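Local coordinates for enterobactin synthetase component F-related protein (Vibrio cholerae serotype O1, PDB 4OXI) that forms an adenylation domain that binds glycyl-adenosine-5'-phosphate and probably activates glycine with ATP, in a lipopolysaccharide-modification pathway linked to antimicrobial peptide resistance, at residues A[104-109]-A[261-266]; A[67-72]-A[283-288]; A[124-129]-A[218-223]. All coordinates share one frame; numbering follows the deposited sequence.

Contact 1 of 3, residues A[104-109]-A[261-266]. With GAP (glycyl-adenosine-5'-phosphate), chain B.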
loop_
_atom_site.group_PDB
_atom_site.type_symbol
_atom_site.label_atom_id
_atom_site.label_comp_id
_atom_site.label_asym_id
_atom_site.label_seq_id
_atom_site.Cartn_x
_atom_site.Cartn_y
_atom_site.Cartn_z
ATOM N N SER A 104 2.029 -15.502 -2.810
ATOM C CA SER A 104 0.940 -15.474 -3.774
ATOM C C SER A 104 0.525 -14.034 -4.055
ATOM O O SER A 104 0.487 -13.208 -3.133
ATOM C CB SER A 104 -0.244 -16.246 -3.199
ATOM O OG SER A 104 -1.412 -15.974 -3.953
ATOM N N VAL A 105 0.228 -13.725 -5.317
ATOM C CA VAL A 105 -0.273 -12.402 -5.690
ATOM C C VAL A 105 -1.449 -12.483 -6.668
ATOM O O VAL A 105 -1.480 -13.363 -7.522
ATOM C CB VAL A 105 0.840 -11.514 -6.307
ATOM C CG1 VAL A 105 1.897 -11.192 -5.260
ATOM C CG2 VAL A 105 1.467 -12.196 -7.524
ATOM N N ARG A 106 -2.410 -11.561 -6.523
ATOM C CA ARG A 106 -3.578 -11.456 -7.414
ATOM C C ARG A 106 -4.229 -12.792 -7.659
ATOM O O ARG A 106 -4.608 -13.124 -8.783
ATOM C CB ARG A 106 -3.216 -10.776 -8.743
ATOM C CG ARG A 106 -2.894 -9.291 -8.529
ATOM C CD ARG A 106 -2.596 -8.516 -9.799
ATOM N NE ARG A 106 -1.972 -7.247 -9.425
ATOM C CZ ARG A 106 -2.635 -6.182 -8.977
ATOM N NH1 ARG A 106 -3.965 -6.205 -8.869
ATOM N NH2 ARG A 106 -1.961 -5.087 -8.643
ATOM N N ASP A 107 -4.343 -13.557 -6.586
ATOM C CA ASP A 107 -4.795 -14.926 -6.672
ATOM C C ASP A 107 -5.577 -15.240 -5.397
ATOM O O ASP A 107 -5.340 -14.623 -4.348
ATOM C CB ASP A 107 -3.581 -15.846 -6.785
ATOM C CG ASP A 107 -3.967 -17.308 -6.938
ATOM O OD1 ASP A 107 -4.066 -17.770 -8.098
ATOM O OD2 ASP A 107 -4.183 -17.998 -5.909
ATOM N N LEU A 108 -6.497 -16.193 -5.486
ATOM C CA LEU A 108 -7.341 -16.563 -4.355
ATOM C C LEU A 108 -6.545 -16.815 -3.073
ATOM O O LEU A 108 -6.970 -16.425 -1.975
ATOM C CB LEU A 108 -8.128 -17.820 -4.709
ATOM C CG LEU A 108 -8.802 -18.545 -3.547
ATOM C CD1 LEU A 108 -9.934 -17.682 -2.992
ATOM C CD2 LEU A 108 -9.314 -19.920 -4.003
ATOM N N ALA A 109 -5.397 -17.472 -3.214
ATOM C CA ALA A 109 -4.592 -17.857 -2.056
ATOM C C ALA A 109 -4.140 -16.639 -1.258
ATOM O O ALA A 109 -4.121 -16.679 -0.040
ATOM C CB ALA A 109 -3.406 -18.681 -2.492
ATOM N N TYR A 261 -7.133 -2.747 -7.271
ATOM C CA TYR A 261 -6.106 -2.431 -8.257
ATOM C C TYR A 261 -4.656 -2.535 -7.740
ATOM O O TYR A 261 -3.809 -3.134 -8.392
ATOM C CB TYR A 261 -6.366 -1.030 -8.812
ATOM C CG TYR A 261 -5.296 -0.509 -9.743
ATOM C CD1 TYR A 261 -5.341 -0.761 -11.114
ATOM C CD2 TYR A 261 -4.252 0.259 -9.255
ATOM C CE1 TYR A 261 -4.360 -0.250 -11.967
ATOM C CE2 TYR A 261 -3.268 0.759 -10.093
ATOM C CZ TYR A 261 -3.322 0.506 -11.436
ATOM O OH TYR A 261 -2.326 1.031 -12.236
ATOM N N SER A 262 -4.371 -1.946 -6.578
ATOM C CA SER A 262 -2.994 -1.836 -6.086
ATOM C C SER A 262 -2.355 -3.185 -5.714
ATOM O O SER A 262 -3.054 -4.115 -5.299
ATOM C CB SER A 262 -2.962 -0.910 -4.870
ATOM O OG SER A 262 -3.504 0.367 -5.177
ATOM N N ASP A 263 -1.031 -3.284 -5.858
ATOM C CA ASP A 263 -0.283 -4.445 -5.368
ATOM C C ASP A 263 -0.499 -4.624 -3.862
ATOM O O ASP A 263 -0.710 -3.643 -3.135
ATOM C CB ASP A 263 1.221 -4.274 -5.659
ATOM C CG ASP A 263 1.545 -4.251 -7.170
ATOM O OD1 ASP A 263 0.817 -4.891 -7.976
ATOM O OD2 ASP A 263 2.539 -3.591 -7.553
ATOM N N LEU A 264 -0.459 -5.872 -3.400
ATOM C CA LEU A 264 -0.651 -6.198 -1.981
ATOM C C LEU A 264 0.456 -5.630 -1.087
ATOM O O LEU A 264 0.274 -5.499 0.117
ATOM C CB LEU A 264 -0.762 -7.718 -1.790
ATOM C CG LEU A 264 -2.014 -8.336 -2.437
ATOM C CD1 LEU A 264 -1.983 -9.851 -2.369
ATOM C CD2 LEU A 264 -3.283 -7.823 -1.778
ATOM N N THR A 265 1.604 -5.303 -1.673
ATOM C CA THR A 265 2.689 -4.659 -0.926
ATOM C C THR A 265 2.445 -3.166 -0.702
ATOM O O THR A 265 3.218 -2.523 -0.003
ATOM C CB THR A 265 4.046 -4.780 -1.671
ATOM O OG1 THR A 265 3.864 -4.428 -3.050
ATOM C CG2 THR A 265 4.610 -6.205 -1.571
ATOM N N PHE A 266 1.406 -2.613 -1.331
ATOM C CA PHE A 266 1.073 -1.178 -1.217
ATOM C C PHE A 266 -0.163 -1.107 -0.321
ATOM O O PHE A 266 -1.117 -1.883 -0.525
ATOM C CB PHE A 266 0.738 -0.618 -2.612
ATOM C CG PHE A 266 0.649 0.890 -2.683
ATOM C CD1 PHE A 266 1.136 1.698 -1.654
ATOM C CD2 PHE A 266 0.070 1.508 -3.791
ATOM C CE1 PHE A 266 1.050 3.095 -1.724
ATOM C CE2 PHE A 266 -0.020 2.907 -3.874
ATOM C CZ PHE A 266 0.474 3.698 -2.839
HETATM N N GAP B . -0.692 5.230 1.901
HETATM C CA GAP B . -0.880 5.862 0.562
HETATM C C GAP B . 0.500 6.144 0.002
HETATM O O GAP B . 0.677 6.631 -1.100
HETATM P PA GAP B . 3.195 5.943 0.508
HETATM O O1A GAP B . 3.855 5.798 1.857
HETATM O O2A GAP B . 3.561 5.014 -0.638
HETATM O O3A GAP B . 1.634 5.818 0.848
HETATM C "C5'" GAP B . 3.275 8.511 1.031
HETATM O "O5'" GAP B . 3.417 7.472 0.062
HETATM C "C4'" GAP B . 3.598 9.838 0.375
HETATM O "O4'" GAP B . 2.847 9.964 -0.835
HETATM C "C3'" GAP B . 3.155 11.031 1.193
HETATM O "O3'" GAP B . 4.127 11.368 2.182
HETATM C "C2'" GAP B . 2.986 12.100 0.126
HETATM O "O2'" GAP B . 4.253 12.591 -0.284
HETATM C "C1'" GAP B . 2.511 11.330 -1.078
HETATM N N9 GAP B . 1.039 11.444 -1.182
HETATM C C8 GAP B . 0.149 10.539 -0.734
HETATM N N7 GAP B . -1.122 10.931 -0.999
HETATM C C5 GAP B . -1.048 12.126 -1.624
HETATM C C6 GAP B . -2.020 13.101 -2.161
HETATM N N6 GAP B . -3.357 12.855 -2.105
HETATM N N1 GAP B . -1.524 14.227 -2.726
HETATM C C2 GAP B . -0.195 14.475 -2.798
HETATM N N3 GAP B . 0.739 13.627 -2.326
HETATM C C4 GAP B . 0.379 12.458 -1.744
HETATM O O HOH W 1 0.858 -7.679 -8.321
#
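R106 reaches across to D263 and Y261 at the start of the loop leading into the F-D-x-S motif of adenylation domains, where F266 borders the bound glycyl-adenylate. Extended from CG to NE, the arginine chain carries its guanidinium edge-on to this loop, and chi4 of -79° turns the terminal nitrogens toward two acceptors. NH2 donates to Y261 O at 2.7 Å, close to the guanidinium plane, and forms a salt bridge with D263 OD1 at 2.9 Å. It comes to the anti side of OD1, well out of the carboxylate plane, and the guanidinium and carboxylate planes are 65° apart. NH1 adds weak bonds to Y261 O and to V286 O. A water accepting from R106 NE and donating to D263 OD1 gives this oxygen a second partner. Away from the ion pair, at the S104 end, the CD1 methyl of L264 lies 4.2 Å from S104 O, and the L264 side chain packs against helices 108-119 and 268-279. D107 caps helix 108-119 by accepting from A109 N. D263 also begins a type I turn ending at F266, whose CE1 comes to 3.3 Å from the adenylate phosphate oxygen O2A.

Contact 2 of 3, residues A[67-72]-A[283-288]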
loop_
_atom_site.group_PDB
_atom_site.type_symbol
_atom_site.label_atom_id
_atom_site.label_comp_id
_atom_site.label_asym_id
_atom_site.label_seq_id
_atom_site.Cartn_x
_atom_site.Cartn_y
_atom_site.Cartn_z
ATOM N N PRO A 67 -21.678 -12.856 -3.056
ATOM C CA PRO A 67 -20.300 -12.922 -3.568
ATOM C C PRO A 67 -19.346 -12.017 -2.771
ATOM O O PRO A 67 -19.671 -10.851 -2.578
ATOM C CB PRO A 67 -20.432 -12.409 -5.014
ATOM C CG PRO A 67 -21.744 -11.641 -5.059
ATOM C CD PRO A 67 -22.633 -12.326 -4.055
ATOM N N ALA A 68 -18.201 -12.542 -2.324
ATOM C CA ALA A 68 -17.221 -11.749 -1.560
ATOM C C ALA A 68 -15.999 -11.355 -2.392
ATOM O O ALA A 68 -15.393 -10.305 -2.164
ATOM C CB ALA A 68 -16.762 -12.509 -0.323
ATOM N N LEU A 69 -15.641 -12.209 -3.346
ATOM C CA LEU A 69 -14.402 -12.053 -4.089
ATOM C C LEU A 69 -14.566 -12.517 -5.532
ATOM O O LEU A 69 -15.075 -13.622 -5.792
ATOM C CB LEU A 69 -13.299 -12.893 -3.423
ATOM C CG LEU A 69 -11.893 -12.807 -4.037
ATOM C CD1 LEU A 69 -11.277 -11.433 -3.812
ATOM C CD2 LEU A 69 -10.968 -13.890 -3.470
ATOM N N TRP A 70 -14.134 -11.686 -6.475
ATOM C CA TRP A 70 -13.975 -12.153 -7.854
ATOM C C TRP A 70 -12.488 -12.092 -8.203
ATOM O O TRP A 70 -11.849 -11.058 -7.994
ATOM C CB TRP A 70 -14.768 -11.282 -8.824
ATOM C CG TRP A 70 -14.638 -11.706 -10.279
ATOM C CD1 TRP A 70 -15.486 -12.532 -10.976
ATOM C CD2 TRP A 70 -13.602 -11.327 -11.202
ATOM N NE1 TRP A 70 -15.041 -12.684 -12.272
ATOM C CE2 TRP A 70 -13.887 -11.960 -12.438
ATOM C CE3 TRP A 70 -12.466 -10.510 -11.108
ATOM C CZ2 TRP A 70 -13.070 -11.808 -13.569
ATOM C CZ3 TRP A 70 -11.654 -10.357 -12.225
ATOM C CH2 TRP A 70 -11.959 -11.004 -13.445
ATOM N N VAL A 71 -11.943 -13.195 -8.718
ATOM C CA VAL A 71 -10.534 -13.242 -9.127
ATOM C C VAL A 71 -10.311 -14.295 -10.227
ATOM O O VAL A 71 -10.702 -15.463 -10.083
ATOM C CB VAL A 71 -9.583 -13.487 -7.907
ATOM C CG1 VAL A 71 -9.887 -14.824 -7.214
ATOM C CG2 VAL A 71 -8.106 -13.438 -8.336
ATOM N N LYS A 72 -9.688 -13.877 -11.325
ATOM C CA LYS A 72 -9.421 -14.798 -12.448
ATOM C C LYS A 72 -10.647 -15.605 -12.847
ATOM O O LYS A 72 -10.631 -16.836 -12.781
ATOM C CB LYS A 72 -8.285 -15.774 -12.101
ATOM C CG LYS A 72 -6.924 -15.095 -11.867
ATOM C CD LYS A 72 -5.886 -16.141 -11.456
ATOM C CE LYS A 72 -4.574 -15.492 -11.124
ATOM N NZ LYS A 72 -3.608 -16.515 -10.647
ATOM N N LEU A 283 -15.277 -7.861 -3.792
ATOM C CA LEU A 283 -13.969 -7.332 -4.175
ATOM C C LEU A 283 -13.591 -7.921 -5.536
ATOM O O LEU A 283 -13.641 -9.137 -5.723
ATOM C CB LEU A 283 -12.919 -7.705 -3.115
ATOM C CG LEU A 283 -11.508 -7.127 -3.210
ATOM C CD1 LEU A 283 -11.514 -5.616 -3.015
ATOM C CD2 LEU A 283 -10.581 -7.779 -2.184
ATOM N N TYR A 284 -13.232 -7.062 -6.489
ATOM C CA TYR A 284 -12.815 -7.532 -7.805
ATOM C C TYR A 284 -11.311 -7.336 -7.991
ATOM O O TYR A 284 -10.824 -6.206 -8.076
ATOM C CB TYR A 284 -13.600 -6.820 -8.922
ATOM C CG TYR A 284 -15.019 -7.350 -9.086
ATOM C CD1 TYR A 284 -15.360 -8.153 -10.170
ATOM C CD2 TYR A 284 -16.012 -7.062 -8.140
ATOM C CE1 TYR A 284 -16.645 -8.648 -10.320
ATOM C CE2 TYR A 284 -17.314 -7.556 -8.284
ATOM C CZ TYR A 284 -17.617 -8.343 -9.381
ATOM O OH TYR A 284 -18.892 -8.839 -9.542
ATOM N N VAL A 285 -10.579 -8.443 -8.055
ATOM C CA VAL A 285 -9.128 -8.371 -8.221
ATOM C C VAL A 285 -8.741 -8.032 -9.661
ATOM O O VAL A 285 -9.093 -8.761 -10.589
ATOM C CB VAL A 285 -8.481 -9.703 -7.814
ATOM C CG1 VAL A 285 -6.969 -9.675 -8.072
ATOM C CG2 VAL A 285 -8.780 -9.972 -6.339
ATOM N N VAL A 286 -8.012 -6.935 -9.852
ATOM C CA VAL A 286 -7.583 -6.541 -11.195
ATOM C C VAL A 286 -6.432 -7.426 -11.645
ATOM O O VAL A 286 -5.360 -7.400 -11.042
ATOM C CB VAL A 286 -7.132 -5.078 -11.240
ATOM C CG1 VAL A 286 -6.593 -4.726 -12.633
ATOM C CG2 VAL A 286 -8.297 -4.157 -10.860
ATOM N N PRO A 287 -6.653 -8.226 -12.701
ATOM C CA PRO A 287 -5.606 -9.110 -13.237
ATOM C C PRO A 287 -4.399 -8.274 -13.649
ATOM O O PRO A 287 -4.584 -7.136 -14.084
ATOM C CB PRO A 287 -6.254 -9.720 -14.486
ATOM C CG PRO A 287 -7.728 -9.524 -14.304
ATOM C CD PRO A 287 -7.873 -8.253 -13.519
ATOM N N GLU A 288 -3.195 -8.820 -13.484
ATOM C CA GLU A 288 -1.961 -8.130 -13.869
ATOM C C GLU A 288 -2.081 -7.486 -15.252
ATOM O O GLU A 288 -1.851 -6.286 -15.409
ATOM C CB GLU A 288 -0.789 -9.113 -13.859
ATOM C CG GLU A 288 0.541 -8.493 -14.231
ATOM C CD GLU A 288 1.104 -7.614 -13.133
ATOM O OE1 GLU A 288 1.861 -6.672 -13.456
ATOM O OE2 GLU A 288 0.801 -7.873 -11.942
HETATM O O HOH W 2 -8.318 -11.454 -11.405
#
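Strands 67-71 and 283-285 run parallel, their axes 4.7 Å apart and 10° from alignment, with L69 paired to L283 and W70 to Y284. Three nearly straight backbone bonds join them: L283 N to A68 O, W70 N to L283 O at 2.7 Å, and V285 N to W70 O. With CG anti to its backbone N (chi1 180°), W70 sets CB over the tyrosine ring, 3.8 Å from its centroid, in a CH-pi contact, and the two side chains cross at about a right angle. The indole five-membered ring and the tyrosine ring are tilted by 22° and offset so far that little of one covers the other; H301 meets both residues. These are the central strands of a four-stranded mixed sheet in the adenylate-forming fold, flanked by 74-77 and 257-260; a classic bulge at A68 and L69 faces Y76. On the opposite face, L69 CD1 lies 4.1 Å from L283 CD2 and 3.8 Å from V285 CG2, and both L69 and V285 pack against Y111 of helix 108-119. V71 and V285 project in the same direction as neighbours. V285 O approaches the indole edge, 3.4 Å from W70 CZ3, and also accepts from a water that takes the K72 N-H.

Contact 3 of 3, residues A[124-129]-A[218-223]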
loop_
_atom_site.group_PDB
_atom_site.type_symbol
_atom_site.label_atom_id
_atom_site.label_comp_id
_atom_site.label_asym_id
_atom_site.label_seq_id
_atom_site.Cartn_x
_atom_site.Cartn_y
_atom_site.Cartn_z
ATOM N N TYR A 124 0.269 -10.456 8.717
ATOM C CA TYR A 124 0.684 -10.864 7.385
ATOM C C TYR A 124 1.733 -9.938 6.790
ATOM O O TYR A 124 1.782 -8.745 7.097
ATOM C CB TYR A 124 -0.504 -11.116 6.443
ATOM C CG TYR A 124 -1.145 -9.897 5.801
ATOM C CD1 TYR A 124 -0.685 -9.406 4.578
ATOM C CD2 TYR A 124 -2.253 -9.278 6.387
ATOM C CE1 TYR A 124 -1.284 -8.304 3.973
ATOM C CE2 TYR A 124 -2.865 -8.168 5.789
ATOM C CZ TYR A 124 -2.376 -7.700 4.586
ATOM O OH TYR A 124 -2.980 -6.628 3.987
ATOM N N ILE A 125 2.584 -10.516 5.950
ATOM C CA ILE A 125 3.691 -9.800 5.338
ATOM C C ILE A 125 3.680 -10.063 3.833
ATOM O O ILE A 125 4.129 -11.109 3.370
ATOM C CB ILE A 125 5.024 -10.286 5.925
ATOM C CG1 ILE A 125 4.962 -10.249 7.459
ATOM C CG2 ILE A 125 6.207 -9.433 5.408
ATOM C CD1 ILE A 125 5.983 -11.115 8.121
ATOM N N PRO A 126 3.144 -9.120 3.057
ATOM C CA PRO A 126 3.084 -9.391 1.620
ATOM C C PRO A 126 4.467 -9.262 0.991
ATOM O O PRO A 126 5.200 -8.331 1.323
ATOM C CB PRO A 126 2.150 -8.287 1.098
ATOM C CG PRO A 126 2.270 -7.170 2.080
ATOM C CD PRO A 126 2.527 -7.829 3.421
ATOM N N LEU A 127 4.818 -10.176 0.095
ATOM C CA LEU A 127 6.128 -10.140 -0.554
ATOM C C LEU A 127 5.973 -9.587 -1.970
ATOM O O LEU A 127 5.013 -9.920 -2.669
ATOM C CB LEU A 127 6.705 -11.560 -0.617
ATOM C CG LEU A 127 6.881 -12.278 0.716
ATOM C CD1 LEU A 127 7.288 -13.745 0.534
ATOM C CD2 LEU A 127 7.913 -11.543 1.572
ATOM N N ASN A 128 6.905 -8.746 -2.411
ATOM C CA ASN A 128 6.775 -8.141 -3.738
ATOM C C ASN A 128 6.802 -9.197 -4.838
ATOM O O ASN A 128 7.595 -10.138 -4.775
ATOM C CB ASN A 128 7.880 -7.110 -3.962
ATOM C CG ASN A 128 7.577 -6.186 -5.118
ATOM O OD1 ASN A 128 7.568 -6.605 -6.281
ATOM N ND2 ASN A 128 7.314 -4.924 -4.808
ATOM N N ALA A 129 5.943 -9.043 -5.846
ATOM C CA ALA A 129 5.858 -10.019 -6.945
ATOM C C ALA A 129 7.171 -10.137 -7.710
ATOM O O ALA A 129 7.437 -11.152 -8.354
ATOM C CB ALA A 129 4.717 -9.659 -7.918
ATOM N N TYR A 218 -0.362 -6.201 9.896
ATOM C CA TYR A 218 0.473 -6.458 8.723
ATOM C C TYR A 218 1.767 -5.682 8.805
ATOM O O TYR A 218 1.851 -4.687 9.521
ATOM C CB TYR A 218 -0.261 -6.107 7.414
ATOM C CG TYR A 218 -0.706 -4.655 7.279
ATOM C CD1 TYR A 218 0.119 -3.700 6.687
ATOM C CD2 TYR A 218 -1.952 -4.249 7.727
ATOM C CE1 TYR A 218 -0.295 -2.380 6.555
ATOM C CE2 TYR A 218 -2.376 -2.923 7.601
ATOM C CZ TYR A 218 -1.538 -2.001 7.020
ATOM O OH TYR A 218 -1.953 -0.692 6.895
ATOM N N ILE A 219 2.778 -6.132 8.072
ATOM C CA ILE A 219 4.033 -5.391 8.019
ATOM C C ILE A 219 4.398 -5.063 6.581
ATOM O O ILE A 219 4.545 -5.964 5.749
ATOM C CB ILE A 219 5.185 -6.204 8.643
ATOM C CG1 ILE A 219 4.840 -6.590 10.091
ATOM C CG2 ILE A 219 6.489 -5.429 8.541
ATOM C CD1 ILE A 219 5.770 -7.656 10.681
ATOM N N MET A 220 4.565 -3.777 6.297
ATOM C CA MET A 220 4.926 -3.320 4.965
ATOM C C MET A 220 6.404 -3.015 4.935
ATOM O O MET A 220 7.056 -2.924 5.978
ATOM C CB MET A 220 4.164 -2.042 4.596
ATOM C CG MET A 220 2.674 -2.244 4.377
ATOM S SD MET A 220 2.276 -3.701 3.377
ATOM C CE MET A 220 0.595 -3.256 2.905
ATOM N N GLN A 221 6.940 -2.856 3.733
ATOM C CA GLN A 221 8.273 -2.311 3.617
ATOM C C GLN A 221 8.362 -1.220 2.566
ATOM O O GLN A 221 7.587 -1.167 1.612
ATOM C CB GLN A 221 9.338 -3.392 3.414
ATOM C CG GLN A 221 9.123 -4.336 2.272
ATOM C CD GLN A 221 10.255 -5.368 2.162
ATOM O OE1 GLN A 221 10.627 -6.053 3.147
ATOM N NE2 GLN A 221 10.822 -5.467 0.964
ATOM N N THR A 222 9.296 -0.312 2.790
ATOM C CA THR A 222 9.451 0.804 1.910
ATOM C C THR A 222 10.935 1.047 1.694
ATOM O O THR A 222 11.774 0.500 2.404
ATOM C CB THR A 222 8.751 2.061 2.470
ATOM O OG1 THR A 222 8.776 3.100 1.480
ATOM C CG2 THR A 222 9.439 2.551 3.730
ATOM N N SER A 223 11.231 1.863 0.693
ATOM C CA SER A 223 12.587 2.196 0.295
ATOM C C SER A 223 13.387 2.872 1.409
ATOM O O SER A 223 12.912 3.826 2.040
ATOM C CB SER A 223 12.511 3.112 -0.926
ATOM O OG SER A 223 13.737 3.759 -1.173
HETATM O O HOH W 3 5.687 -6.276 3.094
#
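Y124 and Y218 pair where strand 123-126, at the edge of a five-stranded parallel sheet, meets strand 216-222. The latter leads into the glycine-rich S-G-S-T-G-K-P-K loop, the core motif that in adenylate-forming enzymes handles the phosphates of ATP. Within these segments one backbone bond is made, from I219 N to Y124 O at 3.0 Å, and the pairing continues from Y124 to A217. Y218 CA makes a C-H...O contact with the same Y124 oxygen; this single bridge is consistent with strands that diverge at 27°. The aromatic contact is a CH-pi one: Y218 CB stands over a face of the Y124 ring, 3.8 Å from its centroid and offset toward the rim. Both tyrosines place CG between their backbone N and carbonyl carbon (chi1 81° in Y124), and the two side chains leave their strands in the same direction. The rings meet obliquely, their planes 36° apart and centroids 5.8 Å apart, and V270 of helix 268-279 packs on both. Apolar contacts continue along the strands. I125 CG1 lies 4.2 Å from I219 CD1, while M220, bent at chi2, crosses the proline at about a right angle and sets SD 3.7 Å from P126 CG. Beyond the bridge, a water lies 2.8 Å from P126 O and 2.9 Å from I219 O.

Overall arrangement
Contact 1 touches both other pairings, through segment 104-109 on the side of contact 2 and through loop 261-266 on the side of contact 3. Toward contact 2, centred about 10 Å away, D107 OD1 forms a 2.9 Å salt bridge with K72 NZ, and R106 O packs on V71 CG2. Toward contact 3, centred about 11 Å away, L264 O lies 3.3 Å from P126 CG, and T265 CG2 meets N128 N. Contacts 2 and 3 do not touch: their centres are about 20 Å apart. Helix 108-119 and strand 123-126 follow each other in the chain, linking contacts 1 and 3. The adenylate is met directly at F266 of contact 1, beside D267, which bonds to it, whereas the Y218 side chain in contact 3 stays about 8 Å away.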